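Local coordinates for protein terminal oxygenase component of carbazole 1,9a-dioxygenase (Sphingomonas, PDB 3GKQ) that probably carries out the dioxygenation of carbazole, passing electrons from a Rieske [2Fe-2S] cluster to a mononuclear non-heme iron, at residues A[295-300]-A[329-334]; A[19-24]-A[349-354]; A[137-140]-A[144-147]. All coordinates share one frame; numbering follows the deposited sequence.

Contact 1 of 3, residues A[295-300]-A[329-334]; sequences HLYLQM and GFNDDD. With FE2 (Fe (II) ion), chain G.
With chi1 at 174°, the ring of Tyr-297 extends opposite its own backbone nitrogen to reach Asn-331. On Gln-299 and Asn-331, CG instead lies anti to the carbonyl carbon, and the two side chains slide past each other in opposite directions. Gln-299 NE2 gives a weak, bent hydrogen bond to Asn-331 OD1 at 3.2 Å. The two amide planes are turned 70° apart. Tyr-297 OH lies 3.2 Å from Asn-331 CG, and Asn-331 CB sits at the edge of the tyrosine ring. The ring and the amide stand almost perpendicular. One face of the tyrosine ring also carries CG of Gln-299, set toward the rim. The polar ends have further partners: Tyr-297 OH bonds Glu-285, Gln-299 OE1 bonds Gln-166 and Arg-168, Gln-299 NE2 also donates to Leu-327 O, and Asn-331 OD1 accepts from Gln-283 NE2. The other end of the Asn-331 amide points at the metal site. Its ND2 donates to Asp-334 OD2 at 2.9 Å, with the acceptor in the amide plane. Asp-334 grips the iron with both oxygens, OD1 and OD2, each 2.2 Å from FE. Asn-331 is thus a second-shell residue, likely to help set the rotation of the carboxylate, with Asn-180 ND2 bonded to OD1. His-186, His-190 and two waters complete the iron site, the two-histidine, one-carboxylate facial triad of Rieske non-heme iron oxygenases.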
ATOM      1  N   HIS A 295     -13.669   2.450 -11.605  1.00 24.66           N
ATOM      2  CA  HIS A 295     -14.969   2.795 -12.148  1.00 25.69           C
ATOM      3  C   HIS A 295     -15.748   1.527 -12.435  1.00 25.97           C
ATOM      4  O   HIS A 295     -15.175   0.443 -12.595  1.00 26.12           O
ATOM      5  CB  HIS A 295     -14.878   3.680 -13.409  1.00 24.65           C
ATOM      6  CG  HIS A 295     -14.292   3.007 -14.614  1.00 27.05           C
ATOM      7  ND1 HIS A 295     -12.934   2.932 -14.841  1.00 26.81           N
ATOM      8  CD2 HIS A 295     -14.885   2.453 -15.700  1.00 28.24           C
ATOM      9  CE1 HIS A 295     -12.713   2.370 -16.017  1.00 27.77           C
ATOM     10  NE2 HIS A 295     -13.882   2.071 -16.560  1.00 28.84           N
ATOM     11  N   LEU A 296     -17.065   1.665 -12.456  1.00 25.95           N
ATOM     12  CA  LEU A 296     -17.949   0.550 -12.736  1.00 27.23           C
ATOM     13  C   LEU A 296     -18.220   0.609 -14.238  1.00 27.25           C
ATOM     14  O   LEU A 296     -18.831   1.556 -14.729  1.00 26.33           O
ATOM     15  CB  LEU A 296     -19.249   0.713 -11.941  1.00 28.75           C
ATOM     16  CG  LEU A 296     -20.300  -0.400 -11.888  1.00 31.29           C
ATOM     17  CD1 LEU A 296     -20.978  -0.526 -13.232  1.00 37.65           C
ATOM     18  CD2 LEU A 296     -19.645  -1.714 -11.467  1.00 32.26           C
ATOM     19  N   TYR A 297     -17.732  -0.389 -14.963  1.00 26.59           N
ATOM     20  CA  TYR A 297     -17.929  -0.458 -16.405  1.00 27.80           C
ATOM     21  C   TYR A 297     -19.222  -1.236 -16.651  1.00 28.04           C
ATOM     22  O   TYR A 297     -19.275  -2.449 -16.462  1.00 28.66           O
ATOM     23  CB  TYR A 297     -16.724  -1.151 -17.051  1.00 28.13           C
ATOM     24  CG  TYR A 297     -16.850  -1.434 -18.534  1.00 29.56           C
ATOM     25  CD1 TYR A 297     -17.423  -0.502 -19.399  1.00 29.85           C
ATOM     26  CD2 TYR A 297     -16.354  -2.622 -19.077  1.00 29.89           C
ATOM     27  CE1 TYR A 297     -17.500  -0.739 -20.770  1.00 31.61           C
ATOM     28  CE2 TYR A 297     -16.422  -2.874 -20.452  1.00 31.44           C
ATOM     29  CZ  TYR A 297     -16.995  -1.925 -21.291  1.00 32.87           C
ATOM     30  OH  TYR A 297     -17.047  -2.150 -22.648  1.00 32.85           O
ATOM     31  N   LEU A 298     -20.265  -0.510 -17.046  1.00 28.96           N
ATOM     32  CA  LEU A 298     -21.589  -1.076 -17.298  1.00 30.29           C
ATOM     33  C   LEU A 298     -21.806  -1.208 -18.806  1.00 31.18           C
ATOM     34  O   LEU A 298     -21.752  -0.215 -19.530  1.00 30.41           O
ATOM     35  CB  LEU A 298     -22.656  -0.145 -16.717  1.00 30.48           C
ATOM     36  CG  LEU A 298     -23.919  -0.665 -16.020  1.00 34.90           C
ATOM     37  CD1 LEU A 298     -25.067   0.271 -16.373  1.00 32.83           C
ATOM     38  CD2 LEU A 298     -24.256  -2.084 -16.434  1.00 32.80           C
ATOM     39  N   GLN A 299     -22.059  -2.428 -19.269  1.00 31.95           N
ATOM     40  CA  GLN A 299     -22.277  -2.691 -20.692  1.00 32.07           C
ATOM     41  C   GLN A 299     -23.714  -3.122 -20.940  1.00 32.08           C
ATOM     42  O   GLN A 299     -24.122  -4.184 -20.480  1.00 33.08           O
ATOM     43  CB  GLN A 299     -21.358  -3.812 -21.167  1.00 32.69           C
ATOM     44  CG  GLN A 299     -19.885  -3.521 -21.066  1.00 32.23           C
ATOM     45  CD  GLN A 299     -19.051  -4.770 -21.238  1.00 32.98           C
ATOM     46  OE1 GLN A 299     -18.999  -5.623 -20.349  1.00 31.10           O
ATOM     47  NE2 GLN A 299     -18.403  -4.895 -22.393  1.00 32.14           N
ATOM     48  N   MET A 300     -24.472  -2.309 -21.669  1.00 31.23           N
ATOM     49  CA  MET A 300     -25.862  -2.639 -21.964  1.00 32.01           C
ATOM     50  C   MET A 300     -26.062  -2.857 -23.459  1.00 32.97           C
ATOM     51  O   MET A 300     -25.504  -2.130 -24.285  1.00 32.90           O
ATOM     52  CB  MET A 300     -26.805  -1.513 -21.515  1.00 32.07           C
ATOM     53  CG  MET A 300     -26.582  -0.990 -20.098  1.00 31.17           C
ATOM     54  SD  MET A 300     -26.616  -2.257 -18.838  1.00 33.75           S
ATOM     55  CE  MET A 300     -28.370  -2.679 -18.826  1.00 29.35           C
ATOM     56  N   GLY A 329     -15.594 -10.930 -25.435  1.00 38.81           N
ATOM     57  CA  GLY A 329     -14.772 -11.224 -26.596  1.00 38.07           C
ATOM     58  C   GLY A 329     -14.234 -10.025 -27.348  1.00 38.22           C
ATOM     59  O   GLY A 329     -13.163 -10.097 -27.954  1.00 38.56           O
ATOM     60  N   PHE A 330     -14.975  -8.923 -27.319  1.00 36.78           N
ATOM     61  CA  PHE A 330     -14.563  -7.709 -28.007  1.00 36.47           C
ATOM     62  C   PHE A 330     -14.053  -6.627 -27.047  1.00 37.03           C
ATOM     63  O   PHE A 330     -12.990  -6.047 -27.270  1.00 37.82           O
ATOM     64  CB  PHE A 330     -15.735  -7.147 -28.813  1.00 35.76           C
ATOM     65  CG  PHE A 330     -15.367  -5.982 -29.693  1.00 36.19           C
ATOM     66  CD1 PHE A 330     -14.826  -6.191 -30.956  1.00 36.00           C
ATOM     67  CD2 PHE A 330     -15.580  -4.675 -29.263  1.00 36.24           C
ATOM     68  CE1 PHE A 330     -14.499  -5.116 -31.783  1.00 36.17           C
ATOM     69  CE2 PHE A 330     -15.258  -3.593 -30.077  1.00 36.90           C
ATOM     70  CZ  PHE A 330     -14.717  -3.816 -31.348  1.00 37.74           C
ATOM     71  N   ASN A 331     -14.802  -6.355 -25.982  1.00 35.45           N
ATOM     72  CA  ASN A 331     -14.404  -5.308 -25.042  1.00 36.13           C
ATOM     73  C   ASN A 331     -13.331  -5.629 -24.008  1.00 35.29           C
ATOM     74  O   ASN A 331     -12.761  -4.708 -23.421  1.00 36.64           O
ATOM     75  CB  ASN A 331     -15.637  -4.739 -24.333  1.00 34.63           C
ATOM     76  CG  ASN A 331     -16.542  -3.969 -25.277  1.00 36.02           C
ATOM     77  OD1 ASN A 331     -17.704  -4.326 -25.468  1.00 35.30           O
ATOM     78  ND2 ASN A 331     -16.009  -2.911 -25.882  1.00 34.10           N
ATOM     79  N   ASP A 332     -13.042  -6.903 -23.768  1.00 34.73           N
ATOM     80  CA  ASP A 332     -12.008  -7.227 -22.790  1.00 36.56           C
ATOM     81  C   ASP A 332     -10.699  -6.517 -23.138  1.00 36.85           C
ATOM     82  O   ASP A 332      -9.935  -6.144 -22.249  1.00 36.34           O
ATOM     83  CB  ASP A 332     -11.773  -8.739 -22.707  1.00 37.54           C
ATOM     84  CG  ASP A 332     -12.831  -9.451 -21.875  1.00 40.15           C
ATOM     85  OD1 ASP A 332     -13.694  -8.769 -21.279  1.00 38.21           O
ATOM     86  OD2 ASP A 332     -12.794 -10.697 -21.813  1.00 41.58           O
ATOM     87  N   ASP A 333     -10.453  -6.317 -24.432  1.00 36.13           N
ATOM     88  CA  ASP A 333      -9.235  -5.643 -24.884  1.00 36.58           C
ATOM     89  C   ASP A 333      -9.206  -4.155 -24.531  1.00 35.04           C
ATOM     90  O   ASP A 333      -8.133  -3.556 -24.454  1.00 34.43           O
ATOM     91  CB  ASP A 333      -9.057  -5.798 -26.402  1.00 36.32           C
ATOM     92  CG  ASP A 333      -8.680  -7.218 -26.809  1.00 39.56           C
ATOM     93  OD1 ASP A 333      -7.806  -7.821 -26.154  1.00 37.64           O
ATOM     94  OD2 ASP A 333      -9.250  -7.730 -27.794  1.00 41.77           O
ATOM     95  N   ASP A 334     -10.377  -3.556 -24.330  1.00 33.41           N
ATOM     96  CA  ASP A 334     -10.445  -2.139 -23.984  1.00 33.20           C
ATOM     97  C   ASP A 334      -9.927  -1.908 -22.554  1.00 34.57           C
ATOM     98  O   ASP A 334      -9.429  -0.829 -22.225  1.00 34.10           O
ATOM     99  CB  ASP A 334     -11.888  -1.615 -24.126  1.00 31.21           C
ATOM    100  CG  ASP A 334     -12.267  -1.286 -25.580  1.00 29.45           C
ATOM    101  OD1 ASP A 334     -11.505  -0.567 -26.251  1.00 29.09           O
ATOM    102  OD2 ASP A 334     -13.334  -1.728 -26.059  1.00 29.51           O
TER
HETATM  103 FE   FE2 G 501     -13.095  -0.445 -27.816  1.00 16.64          FE
HETATM  104  O   HOH W   1     -14.809  -0.221 -28.876  1.00 52.28           O
HETATM  105  O   HOH W   2     -14.125   1.243 -26.512  1.00 47.93           O

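Contact 2 of 3, residues A[19-24]-A[349-354]; sequences APYIDA and RGWREE
Tyr-21 is the first residue of the 19-24 segment to reach Trp-351. Its first torsion turns the ring away from the backbone nitrogen, and this swings it out from helix 19-23 to the indole. The ring edge points at the face of the six-membered indole ring in an offset edge-to-face pair. The centroids are 5.4 Å apart and the planes stand at 75°. The closest atoms are Tyr-21 CE2 and Trp-351 CH2, at 3.6 Å. The tyrosine hydroxyl is taken up by Glu-179.

Ile-22 follows and meets two side chains. Its CG1 lies over the five-membered indole ring in a CH-pi contact, 4.0 Å from the centroid. Its CG2 touches Trp-351 CD1 at 3.8 Å. Its CD1 reaches further, over one face of the Arg-352 guanidinium, 3.9 Å from Arg-352 CZ. The arginine chain bends at chi2 (-71°), which folds the flat group back toward the isoleucine. No hydrogen bond crosses the contact; isoleucine carbons lie on the indole and on the flat guanidinium. With only an alanine at Trp-351, the space between the helices would probably be left open, and Tyr-21 and Ile-22 would lose the ring they pack on.

The two short helices run roughly antiparallel, at 146°, and their axes come within 11.2 Å at closest approach. The indole also packs on Arg-175, Met-176 and Glu-179 of helix 174-181, and on Arg-367 of helix 361-373. Arg-14 of helix 9-15 bonds Trp-351 O and forms a salt bridge with Glu-354. The contact thus ties an N-terminal helix to the C-terminal helices, beside helix 174-181.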
ATOM      1  N   ALA A  19     -10.290  22.472 -18.611  1.00 30.72           N
ATOM      2  CA  ALA A  19      -9.696  22.433 -17.280  1.00 29.98           C
ATOM      3  C   ALA A  19     -10.623  21.758 -16.260  1.00 29.75           C
ATOM      4  O   ALA A  19     -10.167  20.998 -15.413  1.00 30.09           O
ATOM      5  CB  ALA A  19      -9.351  23.843 -16.822  1.00 30.81           C
ATOM      6  N   PRO A  20     -11.940  22.033 -16.323  1.00 29.60           N
ATOM      7  CA  PRO A  20     -12.853  21.401 -15.362  1.00 28.91           C
ATOM      8  C   PRO A  20     -12.823  19.872 -15.468  1.00 28.67           C
ATOM      9  O   PRO A  20     -12.882  19.166 -14.464  1.00 28.05           O
ATOM     10  CB  PRO A  20     -14.214  21.980 -15.745  1.00 28.49           C
ATOM     11  CG  PRO A  20     -13.862  23.340 -16.279  1.00 29.99           C
ATOM     12  CD  PRO A  20     -12.648  23.037 -17.137  1.00 29.33           C
ATOM     13  N   TYR A  21     -12.738  19.376 -16.697  1.00 27.67           N
ATOM     14  CA  TYR A  21     -12.687  17.941 -16.957  1.00 26.79           C
ATOM     15  C   TYR A  21     -11.441  17.373 -16.290  1.00 26.33           C
ATOM     16  O   TYR A  21     -11.471  16.288 -15.707  1.00 26.04           O
ATOM     17  CB  TYR A  21     -12.642  17.696 -18.469  1.00 26.83           C
ATOM     18  CG  TYR A  21     -12.548  16.248 -18.897  1.00 26.32           C
ATOM     19  CD1 TYR A  21     -13.652  15.402 -18.815  1.00 26.54           C
ATOM     20  CD2 TYR A  21     -11.367  15.742 -19.440  1.00 27.03           C
ATOM     21  CE1 TYR A  21     -13.588  14.087 -19.271  1.00 26.88           C
ATOM     22  CE2 TYR A  21     -11.290  14.426 -19.899  1.00 27.05           C
ATOM     23  CZ  TYR A  21     -12.403  13.608 -19.817  1.00 27.57           C
ATOM     24  OH  TYR A  21     -12.340  12.324 -20.305  1.00 24.78           O
ATOM     25  N   ILE A  22     -10.342  18.114 -16.377  1.00 26.76           N
ATOM     26  CA  ILE A  22      -9.092  17.689 -15.760  1.00 26.74           C
ATOM     27  C   ILE A  22      -9.250  17.550 -14.244  1.00 27.54           C
ATOM     28  O   ILE A  22      -8.648  16.665 -13.631  1.00 26.72           O
ATOM     29  CB  ILE A  22      -7.958  18.692 -16.063  1.00 27.50           C
ATOM     30  CG1 ILE A  22      -7.578  18.600 -17.546  1.00 29.12           C
ATOM     31  CG2 ILE A  22      -6.741  18.400 -15.179  1.00 28.03           C
ATOM     32  CD1 ILE A  22      -6.560  19.626 -17.989  1.00 31.30           C
ATOM     33  N   ASP A  23     -10.063  18.414 -13.642  1.00 29.44           N
ATOM     34  CA  ASP A  23     -10.287  18.366 -12.195  1.00 31.79           C
ATOM     35  C   ASP A  23     -11.341  17.347 -11.760  1.00 30.36           C
ATOM     36  O   ASP A  23     -11.414  17.004 -10.578  1.00 30.14           O
ATOM     37  CB  ASP A  23     -10.711  19.740 -11.661  1.00 37.87           C
ATOM     38  CG  ASP A  23      -9.607  20.772 -11.751  1.00 43.87           C
ATOM     39  OD1 ASP A  23      -8.462  20.459 -11.350  1.00 48.26           O
ATOM     40  OD2 ASP A  23      -9.883  21.900 -12.211  1.00 48.19           O
ATOM     41  N   ALA A  24     -12.143  16.867 -12.708  1.00 27.36           N
ATOM     42  CA  ALA A  24     -13.226  15.925 -12.408  1.00 25.58           C
ATOM     43  C   ALA A  24     -12.802  14.475 -12.196  1.00 26.42           C
ATOM     44  O   ALA A  24     -13.370  13.558 -12.790  1.00 24.99           O
ATOM     45  CB  ALA A  24     -14.278  15.992 -13.508  1.00 23.26           C
ATOM     46  N   ARG A 349      -0.375  14.809 -15.342  1.00 37.63           N
ATOM     47  CA  ARG A 349       0.681  15.088 -16.315  1.00 36.88           C
ATOM     48  C   ARG A 349       0.262  14.724 -17.739  1.00 34.02           C
ATOM     49  O   ARG A 349       0.623  15.406 -18.703  1.00 32.32           O
ATOM     50  CB  ARG A 349       1.957  14.323 -15.954  1.00 40.63           C
ATOM     51  CG  ARG A 349       2.515  14.657 -14.568  1.00 47.30           C
ATOM     52  CD  ARG A 349       3.889  14.021 -14.354  1.00 49.93           C
ATOM     53  NE  ARG A 349       4.856  14.510 -15.334  1.00 53.57           N
ATOM     54  CZ  ARG A 349       6.131  14.132 -15.389  1.00 55.34           C
ATOM     55  NH1 ARG A 349       6.605  13.250 -14.515  1.00 56.02           N
ATOM     56  NH2 ARG A 349       6.933  14.634 -16.324  1.00 54.49           N
ATOM     57  N   GLY A 350      -0.504  13.646 -17.864  1.00 31.03           N
ATOM     58  CA  GLY A 350      -0.943  13.199 -19.174  1.00 29.21           C
ATOM     59  C   GLY A 350      -1.684  14.226 -20.011  1.00 28.19           C
ATOM     60  O   GLY A 350      -1.467  14.316 -21.222  1.00 27.88           O
ATOM     61  N   TRP A 351      -2.557  15.007 -19.382  1.00 26.68           N
ATOM     62  CA  TRP A 351      -3.330  16.005 -20.117  1.00 27.53           C
ATOM     63  C   TRP A 351      -2.444  17.031 -20.813  1.00 28.19           C
ATOM     64  O   TRP A 351      -2.834  17.612 -21.830  1.00 29.56           O
ATOM     65  CB  TRP A 351      -4.307  16.723 -19.179  1.00 27.78           C
ATOM     66  CG  TRP A 351      -5.127  15.782 -18.361  1.00 28.42           C
ATOM     67  CD1 TRP A 351      -5.019  15.555 -17.020  1.00 28.69           C
ATOM     68  CD2 TRP A 351      -6.139  14.889 -18.837  1.00 28.84           C
ATOM     69  NE1 TRP A 351      -5.896  14.573 -16.630  1.00 27.91           N
ATOM     70  CE2 TRP A 351      -6.599  14.145 -17.726  1.00 28.44           C
ATOM     71  CE3 TRP A 351      -6.705  14.640 -20.097  1.00 28.48           C
ATOM     72  CZ2 TRP A 351      -7.594  13.171 -17.833  1.00 28.83           C
ATOM     73  CZ3 TRP A 351      -7.699  13.667 -20.205  1.00 28.67           C
ATOM     74  CH2 TRP A 351      -8.132  12.946 -19.080  1.00 28.94           C
ATOM     75  N   ARG A 352      -1.251  17.247 -20.272  1.00 29.87           N
ATOM     76  CA  ARG A 352      -0.323  18.218 -20.849  1.00 32.44           C
ATOM     77  C   ARG A 352       0.712  17.579 -21.775  1.00 31.74           C
ATOM     78  O   ARG A 352       1.136  18.190 -22.752  1.00 31.92           O
ATOM     79  CB  ARG A 352       0.440  18.952 -19.742  1.00 35.59           C
ATOM     80  CG  ARG A 352      -0.294  19.044 -18.412  1.00 42.85           C
ATOM     81  CD  ARG A 352      -1.467  19.998 -18.467  1.00 45.53           C
ATOM     82  NE  ARG A 352      -2.193  20.017 -17.197  1.00 51.38           N
ATOM     83  CZ  ARG A 352      -3.102  20.929 -16.868  1.00 51.58           C
ATOM     84  NH1 ARG A 352      -3.404  21.905 -17.715  1.00 52.39           N
ATOM     85  NH2 ARG A 352      -3.710  20.863 -15.691  1.00 52.47           N
ATOM     86  N   GLU A 353       1.120  16.355 -21.460  1.00 30.51           N
ATOM     87  CA  GLU A 353       2.155  15.677 -22.238  1.00 31.65           C
ATOM     88  C   GLU A 353       1.704  14.807 -23.406  1.00 29.38           C
ATOM     89  O   GLU A 353       2.520  14.440 -24.248  1.00 29.72           O
ATOM     90  CB  GLU A 353       3.028  14.835 -21.309  1.00 33.86           C
ATOM     91  CG  GLU A 353       3.800  15.637 -20.287  1.00 43.43           C
ATOM     92  CD  GLU A 353       4.649  14.754 -19.400  1.00 47.59           C
ATOM     93  OE1 GLU A 353       5.438  13.948 -19.942  1.00 52.66           O
ATOM     94  OE2 GLU A 353       4.532  14.862 -18.164  1.00 52.42           O
ATOM     95  N   GLU A 354       0.423  14.459 -23.452  1.00 28.45           N
ATOM     96  CA  GLU A 354      -0.093  13.632 -24.541  1.00 27.52           C
ATOM     97  C   GLU A 354       0.183  14.328 -25.875  1.00 28.05           C
ATOM     98  O   GLU A 354       0.254  15.555 -25.935  1.00 27.82           O
ATOM     99  CB  GLU A 354      -1.607  13.430 -24.377  1.00 26.06           C
ATOM    100  CG  GLU A 354      -2.422  14.714 -24.606  1.00 25.09           C
ATOM    101  CD  GLU A 354      -3.890  14.592 -24.199  1.00 24.50           C
ATOM    102  OE1 GLU A 354      -4.317  13.514 -23.736  1.00 24.19           O
ATOM    103  OE2 GLU A 354      -4.620  15.589 -24.345  1.00 25.09           O
TER

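Contact 3 of 3, residues A[137-140]-A[144-147]; sequences FLFV and EPHD
The loop that leaves strand 135-140 doubles back on the strand and packs against Phe-139. Pro-145 and His-146 of the loop meet its ring in two different ways. Pro-145 comes over one face. Its CG makes a CH-pi contact 3.9 Å from the ring centroid. The nearest ring atom is Phe-139 CD2, at 3.6 Å from Pro-145 CG. Pro-145 CB lies near Phe-139 CG and CD1.

Strand 135-140 is the middle strand of a three-stranded antiparallel sheet, between 31-35 and 129-132. Leu-138 and Val-140 of this strand pack on strands 47-51 and 54-61 of the Rieske [2Fe-2S] domain. Phe-139 has its CG anti to the backbone nitrogen (chi1 -175°), and its CB points from this strand toward the loop. Trp-32 of strand 31-35 meets the rings of both Phe-139 and His-146 edge-to-face, so three aromatic rings gather here.

His-146 meets the rim of the phenylalanine. The edge of Phe-139 is directed at the imidazole face in an offset edge-to-face pair, with planes at 80° and centroids 5.5 Å apart. Phe-139 CE1 and His-146 CE1 are the nearest atoms, at 3.5 Å. The imidazole reaches this place with CG between its own backbone nitrogen and carbonyl carbon (chi1 38°). Its NE2, next to the CE1 that touches the phenylalanine, is hydrogen-bonded to Asp-151 OD2, which is likely to limit rotation of the ring. The backbone oxygen of His-146 accepts from Trp-32 NE1.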
ATOM      1  N   PHE A 137     -30.916   3.626 -11.123  1.00 30.64           N
ATOM      2  CA  PHE A 137     -30.160   4.873 -11.217  1.00 30.83           C
ATOM      3  C   PHE A 137     -30.298   5.686  -9.935  1.00 31.41           C
ATOM      4  O   PHE A 137     -31.376   5.744  -9.337  1.00 30.22           O
ATOM      5  CB  PHE A 137     -30.667   5.746 -12.368  1.00 29.90           C
ATOM      6  CG  PHE A 137     -30.420   5.177 -13.732  1.00 31.91           C
ATOM      7  CD1 PHE A 137     -31.234   4.169 -14.243  1.00 31.34           C
ATOM      8  CD2 PHE A 137     -29.391   5.677 -14.523  1.00 30.65           C
ATOM      9  CE1 PHE A 137     -31.030   3.670 -15.527  1.00 32.97           C
ATOM     10  CE2 PHE A 137     -29.174   5.184 -15.809  1.00 33.25           C
ATOM     11  CZ  PHE A 137     -29.997   4.178 -16.313  1.00 32.98           C
ATOM     12  N   LEU A 138     -29.205   6.319  -9.521  1.00 29.67           N
ATOM     13  CA  LEU A 138     -29.218   7.165  -8.337  1.00 29.53           C
ATOM     14  C   LEU A 138     -28.829   8.575  -8.761  1.00 30.18           C
ATOM     15  O   LEU A 138     -27.993   8.749  -9.650  1.00 30.69           O
ATOM     16  CB  LEU A 138     -28.209   6.681  -7.298  1.00 28.99           C
ATOM     17  CG  LEU A 138     -28.321   5.269  -6.728  1.00 31.17           C
ATOM     18  CD1 LEU A 138     -27.268   5.100  -5.637  1.00 28.63           C
ATOM     19  CD2 LEU A 138     -29.719   5.033  -6.172  1.00 27.53           C
ATOM     20  N   PHE A 139     -29.441   9.579  -8.144  1.00 30.51           N
ATOM     21  CA  PHE A 139     -29.079  10.955  -8.451  1.00 31.06           C
ATOM     22  C   PHE A 139     -28.119  11.399  -7.349  1.00 31.56           C
ATOM     23  O   PHE A 139     -28.454  11.338  -6.166  1.00 31.72           O
ATOM     24  CB  PHE A 139     -30.304  11.871  -8.458  1.00 31.67           C
ATOM     25  CG  PHE A 139     -29.998  13.279  -8.896  1.00 31.77           C
ATOM     26  CD1 PHE A 139     -29.800  13.574 -10.240  1.00 30.94           C
ATOM     27  CD2 PHE A 139     -29.876  14.304  -7.959  1.00 32.39           C
ATOM     28  CE1 PHE A 139     -29.482  14.867 -10.653  1.00 32.21           C
ATOM     29  CE2 PHE A 139     -29.559  15.604  -8.360  1.00 32.39           C
ATOM     30  CZ  PHE A 139     -29.360  15.885  -9.712  1.00 32.68           C
ATOM     31  N   VAL A 140     -26.922  11.823  -7.738  1.00 31.43           N
ATOM     32  CA  VAL A 140     -25.929  12.273  -6.774  1.00 32.08           C
ATOM     33  C   VAL A 140     -25.781  13.777  -6.930  1.00 33.93           C
ATOM     34  O   VAL A 140     -25.228  14.253  -7.920  1.00 33.17           O
ATOM     35  CB  VAL A 140     -24.560  11.612  -7.020  1.00 32.80           C
ATOM     36  CG1 VAL A 140     -23.551  12.098  -5.979  1.00 30.70           C
ATOM     37  CG2 VAL A 140     -24.699  10.096  -6.965  1.00 32.80           C
ATOM     38  N   GLU A 144     -32.512  19.739  -7.153  1.00 44.67           N
ATOM     39  CA  GLU A 144     -33.633  18.918  -7.586  1.00 44.51           C
ATOM     40  C   GLU A 144     -33.247  18.192  -8.861  1.00 42.31           C
ATOM     41  O   GLU A 144     -32.663  18.778  -9.767  1.00 41.69           O
ATOM     42  CB  GLU A 144     -34.868  19.787  -7.840  1.00 47.01           C
ATOM     43  CG  GLU A 144     -35.721  20.015  -6.603  1.00 51.90           C
ATOM     44  CD  GLU A 144     -36.428  18.747  -6.154  1.00 54.45           C
ATOM     45  OE1 GLU A 144     -37.243  18.213  -6.941  1.00 56.27           O
ATOM     46  OE2 GLU A 144     -36.168  18.285  -5.020  1.00 55.38           O
ATOM     47  N   PRO A 145     -33.562  16.894  -8.940  1.00 40.98           N
ATOM     48  CA  PRO A 145     -33.243  16.084 -10.117  1.00 40.64           C
ATOM     49  C   PRO A 145     -33.983  16.503 -11.382  1.00 41.16           C
ATOM     50  O   PRO A 145     -35.171  16.821 -11.342  1.00 41.85           O
ATOM     51  CB  PRO A 145     -33.638  14.673  -9.685  1.00 39.66           C
ATOM     52  CG  PRO A 145     -33.438  14.702  -8.208  1.00 40.78           C
ATOM     53  CD  PRO A 145     -34.019  16.041  -7.830  1.00 39.95           C
ATOM     54  N   HIS A 146     -33.266  16.511 -12.500  1.00 40.33           N
ATOM     55  CA  HIS A 146     -33.861  16.823 -13.790  1.00 39.34           C
ATOM     56  C   HIS A 146     -34.312  15.456 -14.296  1.00 39.26           C
ATOM     57  O   HIS A 146     -34.127  14.456 -13.600  1.00 39.05           O
ATOM     58  CB  HIS A 146     -32.816  17.417 -14.735  1.00 38.18           C
ATOM     59  CG  HIS A 146     -31.465  16.780 -14.615  1.00 38.13           C
ATOM     60  ND1 HIS A 146     -30.531  17.190 -13.688  1.00 35.93           N
ATOM     61  CD2 HIS A 146     -30.906  15.741 -15.280  1.00 37.33           C
ATOM     62  CE1 HIS A 146     -29.453  16.431 -13.787  1.00 37.84           C
ATOM     63  NE2 HIS A 146     -29.656  15.544 -14.745  1.00 37.07           N
ATOM     64  N   ASP A 147     -34.895  15.404 -15.489  1.00 40.17           N
ATOM     65  CA  ASP A 147     -35.356  14.135 -16.052  1.00 40.73           C
ATOM     66  C   ASP A 147     -34.193  13.184 -16.303  1.00 38.88           C
ATOM     67  O   ASP A 147     -33.128  13.606 -16.756  1.00 37.39           O
ATOM     68  CB  ASP A 147     -36.085  14.356 -17.383  1.00 45.91           C
ATOM     69  CG  ASP A 147     -37.387  15.109 -17.224  1.00 50.97           C
ATOM     70  OD1 ASP A 147     -38.260  14.634 -16.467  1.00 54.81           O
ATOM     71  OD2 ASP A 147     -37.541  16.174 -17.864  1.00 54.42           O
TER

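The three contacts lie apart, with centres 23 to 27 Å from one another. Contact 2 has the widest span: its ends, 19-24 and 349-354, enclose the other two along the chain. Inside that loop contact 3 closes before contact 1 opens. Contact 3 folds a loop onto the three-stranded sheet. Contact 1 joins strand 294-304 of the seven-stranded antiparallel sheet to the 329-334 segment that leads into helix 332-346. That helix is followed by helix 349-353, which carries one side of contact 2. The nearest atoms of contacts 1 and 3 are about 6 Å apart. Contact 1 alone holds a ligand of the mononuclear iron; contacts 2 and 3 join parts of the fold away from the metal sites.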